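Eukaryotic translation initiation factor 2D (Homo sapiens, PDB 5W2F) delivers tRNA to the P-site of the ribosome without GTP in translation initiation, this chain being its C-terminal part. Local coordinates at residues N131-G136 with D164-Q169; D138-A143 with T154-A159. All coordinates share one frame; numbering follows the deposited sequence. Where two conformers were deposited one is given.

Interaction 1: N131-G136 with D164-Q169; sequences NLEAYG and DSLQVQ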
# COMPACT_ATOMS: atom_id res chain seq x y z
N ASN A 131 10.70 5.76 -5.45
CA ASN A 131 9.50 5.54 -4.65
C ASN A 131 9.42 6.34 -3.36
O ASN A 131 8.65 6.00 -2.46
CB ASN A 131 9.21 4.06 -4.40
CG ASN A 131 8.72 3.37 -5.62
OD1 ASN A 131 8.01 3.96 -6.46
ND2 ASN A 131 9.03 2.09 -5.72
N LEU A 132 10.16 7.44 -3.28
CA LEU A 132 10.06 8.27 -2.10
C LEU A 132 8.64 8.78 -1.90
O LEU A 132 8.16 8.85 -0.77
CB LEU A 132 11.03 9.45 -2.19
CG LEU A 132 12.51 9.07 -2.08
CD1 LEU A 132 13.38 10.22 -2.57
CD2 LEU A 132 12.87 8.69 -0.66
N GLU A 133 7.96 9.13 -2.99
CA GLU A 133 6.62 9.70 -2.89
C GLU A 133 5.62 8.68 -2.34
O GLU A 133 4.62 9.06 -1.76
CB GLU A 133 6.17 10.25 -4.25
CG GLU A 133 7.07 11.39 -4.78
CD GLU A 133 7.13 11.56 -6.34
OE1 GLU A 133 7.47 10.62 -7.11
OE2 GLU A 133 6.86 12.66 -6.83
N ALA A 134 5.89 7.39 -2.50
CA ALA A 134 5.02 6.34 -1.95
C ALA A 134 4.96 6.38 -0.43
O ALA A 134 4.04 5.83 0.18
CB ALA A 134 5.48 4.97 -2.42
N TYR A 135 5.95 7.03 0.18
CA TYR A 135 6.05 7.18 1.63
C TYR A 135 5.84 8.62 2.07
O TYR A 135 6.11 8.97 3.23
CB TYR A 135 7.38 6.61 2.15
CG TYR A 135 7.40 5.13 1.92
CD1 TYR A 135 7.71 4.61 0.67
CD2 TYR A 135 7.05 4.24 2.93
CE1 TYR A 135 7.64 3.24 0.42
CE2 TYR A 135 7.00 2.88 2.68
CZ TYR A 135 7.30 2.38 1.43
OH TYR A 135 7.24 1.03 1.22
N GLY A 136 5.28 9.45 1.19
CA GLY A 136 5.00 10.82 1.52
C GLY A 136 6.19 11.74 1.60
O GLY A 136 6.09 12.83 2.19
N ASP A 164 4.33 7.20 -12.95
CA ASP A 164 4.69 8.61 -13.07
C ASP A 164 5.22 9.12 -11.73
O ASP A 164 4.50 9.71 -10.92
CB ASP A 164 3.49 9.44 -13.53
CG ASP A 164 3.84 10.89 -13.84
OD1 ASP A 164 5.04 11.21 -14.00
OD2 ASP A 164 2.91 11.72 -13.94
N SER A 165 6.51 8.88 -11.52
CA SER A 165 7.18 9.19 -10.29
C SER A 165 8.54 9.81 -10.57
O SER A 165 9.08 9.73 -11.68
CB SER A 165 7.34 7.91 -9.44
OG SER A 165 8.40 7.07 -9.93
N LEU A 166 9.06 10.46 -9.56
CA LEU A 166 10.36 11.11 -9.61
C LEU A 166 11.34 10.32 -8.78
O LEU A 166 10.98 9.70 -7.78
CB LEU A 166 10.26 12.51 -9.03
CG LEU A 166 9.30 13.46 -9.76
CD1 LEU A 166 9.19 14.72 -8.94
CD2 LEU A 166 9.79 13.72 -11.16
N GLN A 167 12.59 10.38 -9.20
CA GLN A 167 13.68 9.78 -8.44
C GLN A 167 14.73 10.84 -8.12
O GLN A 167 14.84 11.87 -8.80
CB GLN A 167 14.32 8.63 -9.22
CG GLN A 167 14.95 9.04 -10.54
CD GLN A 167 15.47 7.84 -11.28
OE1 GLN A 167 15.00 6.72 -11.07
NE2 GLN A 167 16.38 8.06 -12.18
N VAL A 168 15.47 10.59 -7.05
CA VAL A 168 16.60 11.40 -6.67
C VAL A 168 17.88 10.69 -7.09
O VAL A 168 18.04 9.51 -6.83
CB VAL A 168 16.62 11.66 -5.16
CG1 VAL A 168 17.85 12.44 -4.73
CG2 VAL A 168 15.33 12.35 -4.73
N GLN A 169 18.78 11.43 -7.72
CA GLN A 169 20.12 10.95 -8.00
C GLN A 169 21.11 11.75 -7.19
O GLN A 169 21.02 12.99 -7.15
CB GLN A 169 20.40 11.07 -9.48
CG GLN A 169 19.58 10.09 -10.29
CD GLN A 169 20.03 10.03 -11.74
OE1 GLN A 169 20.48 11.05 -12.30
NE2 GLN A 169 19.92 8.85 -12.36
O HOH W 1 10.26 7.09 -7.93
O HOH W 2 12.01 8.75 -5.27
O HOH W 3 8.56 8.66 -5.80
O HOH W 4 4.77 9.37 -7.87

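Interaction 2: D138-A143 with T154-A159; sequences DPYSVA and TTVNPA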
# COMPACT_ATOMS: atom_id res chain seq x y z
N ASP A 138 9.00 14.16 -0.30
CA ASP A 138 9.14 15.03 -1.47
C ASP A 138 10.55 14.83 -2.02
O ASP A 138 11.50 15.16 -1.34
CB ASP A 138 8.91 16.50 -1.07
CG ASP A 138 9.01 17.47 -2.23
OD1 ASP A 138 9.32 17.07 -3.37
OD2 ASP A 138 8.73 18.66 -1.99
N PRO A 139 10.68 14.32 -3.25
CA PRO A 139 12.02 14.16 -3.81
C PRO A 139 12.87 15.44 -3.81
O PRO A 139 14.08 15.35 -3.60
CB PRO A 139 11.75 13.64 -5.22
CG PRO A 139 10.46 12.92 -5.10
CD PRO A 139 9.66 13.76 -4.16
N TYR A 140 12.26 16.61 -4.02
CA TYR A 140 13.05 17.85 -4.02
C TYR A 140 13.61 18.15 -2.62
O TYR A 140 14.74 18.63 -2.47
CB TYR A 140 12.25 19.03 -4.63
CG TYR A 140 12.18 18.92 -6.15
CD1 TYR A 140 13.22 19.36 -6.92
CD2 TYR A 140 11.09 18.33 -6.81
CE1 TYR A 140 13.21 19.23 -8.30
CE2 TYR A 140 11.07 18.21 -8.21
CZ TYR A 140 12.14 18.67 -8.95
OH TYR A 140 12.19 18.58 -10.34
N SER A 141 12.81 17.88 -1.59
CA SER A 141 13.26 18.04 -0.21
C SER A 141 14.36 17.04 0.15
O SER A 141 15.42 17.40 0.69
CB SER A 141 12.11 17.86 0.75
OG SER A 141 12.56 17.93 2.06
N VAL A 142 14.13 15.79 -0.19
CA VAL A 142 15.14 14.76 0.03
C VAL A 142 16.45 15.09 -0.71
O VAL A 142 17.54 14.97 -0.13
CB VAL A 142 14.62 13.37 -0.36
CG1 VAL A 142 15.73 12.34 -0.32
CG2 VAL A 142 13.46 12.96 0.55
N ALA A 143 16.33 15.57 -1.95
CA ALA A 143 17.51 15.97 -2.71
C ALA A 143 18.31 17.08 -2.05
O ALA A 143 19.54 17.02 -2.02
CB ALA A 143 17.14 16.33 -4.14
N THR A 154 23.03 16.62 -6.08
CA THR A 154 21.81 15.88 -6.26
C THR A 154 20.98 16.49 -7.34
O THR A 154 21.01 17.72 -7.58
CB THR A 154 20.97 15.83 -4.98
OG1 THR A 154 20.53 17.15 -4.63
CG2 THR A 154 21.74 15.22 -3.83
N THR A 155 20.18 15.64 -7.96
CA THR A 155 19.20 16.05 -8.98
C THR A 155 17.92 15.24 -8.80
O THR A 155 17.95 14.15 -8.23
CB THR A 155 19.72 15.79 -10.41
OG1 THR A 155 20.01 14.40 -10.59
CG2 THR A 155 20.97 16.59 -10.69
N VAL A 156 16.83 15.78 -9.30
CA VAL A 156 15.55 15.08 -9.36
C VAL A 156 15.14 14.97 -10.81
O VAL A 156 15.14 15.95 -11.55
CB VAL A 156 14.48 15.84 -8.58
CG1 VAL A 156 13.12 15.16 -8.72
CG2 VAL A 156 14.90 16.00 -7.13
N ASN A 157 14.76 13.76 -11.22
CA ASN A 157 14.40 13.46 -12.61
C ASN A 157 13.26 12.46 -12.62
O ASN A 157 13.03 11.74 -11.62
CB ASN A 157 15.56 12.78 -13.36
CG ASN A 157 16.83 13.59 -13.38
OD1 ASN A 157 17.92 13.07 -13.10
ND2 ASN A 157 16.72 14.85 -13.73
N PRO A 158 12.56 12.35 -13.75
CA PRO A 158 11.57 11.27 -13.87
C PRO A 158 12.22 9.90 -13.75
O PRO A 158 13.30 9.67 -14.30
CB PRO A 158 10.98 11.47 -15.27
CG PRO A 158 11.23 12.90 -15.57
CD PRO A 158 12.55 13.21 -14.94
N ALA A 159 11.59 9.01 -13.00
CA ALA A 159 12.07 7.65 -12.85
C ALA A 159 11.60 6.85 -14.05
O ALA A 159 10.42 6.82 -14.33
CB ALA A 159 11.54 7.04 -11.58

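Interaction 1: N131-G136 with D164-Q169
Glu-133 reaches across to Leu-166 and takes its backbone N-H on the carboxylate. The bond from Leu-166 N to Glu-133 OE1 is 2.9 Å long and nearly straight, 177° at the hydrogen, and it arrives on the syn side, somewhat out of the carboxylate plane. With CG anti to its own carbonyl carbon, Glu-133 has an extended chain that carries the carboxylate to Leu-166. Its other oxygen, OE2, rests 3.8 Å from Leu-166 CD1, so the carboxylate straddles backbone and side chain of the same residue.

Four waters bridge the two segments, and three of them approach Leu-166 O. Water 1 donates to Leu-166 O at 2.7 Å, accepts from Asn-131 N and is hydrogen-bonded to Ser-165 OG. Water 2 accepts from Leu-132 N and lies 2.9 Å from Leu-166 O. Water 3 accepts from Glu-133 N and sits 2.6 Å from Glu-133 OE1, with Leu-166 O more distant at 3.3 Å. Waters 2 and 3 each have more acceptors around them than protons to give, so not all of these bonds can form at once. Water 4 links Asp-164 O to Glu-133 OE1, weakly at the glutamate end. The backbone N-H groups of Asn-131, Leu-132 and Glu-133 thus each donate a hydrogen bond to a different water.

The apolar part is small: Leu-132 CD1 meets Val-168 CG2 at 3.6 Å, the two side chains crossing at about a right angle.

The segment 131-136, with a short 3-10 turn at 133-134, connects strand 124-130 to helix 139-150. Strand 166-171 lies between 154-158 and 124-130 in the mixed sheet of the SUI1 domain. Pro-139, at the start of the helix, touches Glu-133, Leu-166 and Val-168, closing the contact on the helix side.

Interaction 2: D138-A143 with T154-A159
Val-156 has CG1 anti to its backbone N (chi1 176°), which sends Val-156 CG1 toward CZ and CE2 of the Tyr-140 ring and Val-156 CG2 toward Ala-143 CB and Pro-139 O. Tyr-140, its CG anti to the carbonyl carbon (chi1 -75°), lays one ring face against this valine. Thr-154 OG1 sits between its backbone N and carbonyl carbon (chi1 64°), from where it donates to Ala-143 O at 2.8 Å, well above the carbonyl plane.

Val-156 CB stands 3.9 Å from the centroid of the Tyr-140 ring, displaced toward the rim, in a CH-pi contact. Val-156 CG1 lies 3.7 Å from Tyr-140 CZ and also approaches Pro-139 CB. Val-156 CG2 sits among Pro-139 O, Ala-143 CB (3.8 Å) and the ring. The CA atoms of Ala-143 and Thr-154 are 5.6 Å apart, consistent with the small side chain of Ala-143.

Asp-138 is the N-cap: its OD1 accepts from Tyr-140 N, 3.0 Å away.

The axes of 139-143 and 154-158 approach to 8.2 Å, nearly antiparallel. Gln-147, a turn further along, accepts from Thr-154 N through its OE1. The arrangement is a helix packed on a beta sheet at its outermost strand, as in the alpha-beta fold of SUI1 domains.

How the interactions relate
Interactions 1 and 2 meet on adjacent strands of one sheet, their centres about 8 Å apart. Strands 154-158 and 166-171 follow each other in the chain and pair antiparallel; the probable hydrogen bonds Gln-167 N to Asn-157 O, 2.8 Å, and Gln-169 N to Thr-155 O, 2.9 Å, tie the two contacts together. On the other side the loop of interaction 1 runs into the helix of interaction 2, and Val-168 CG2 packs 3.4 Å from Pro-139 O. The water-bridged loop contact and the contact made through Val-156 and the Thr-154 to Ala-143 bond therefore lie side by side on the sheet, one under the loop and one under the helix that follows it, all within the SUI1 domain of eIF2D.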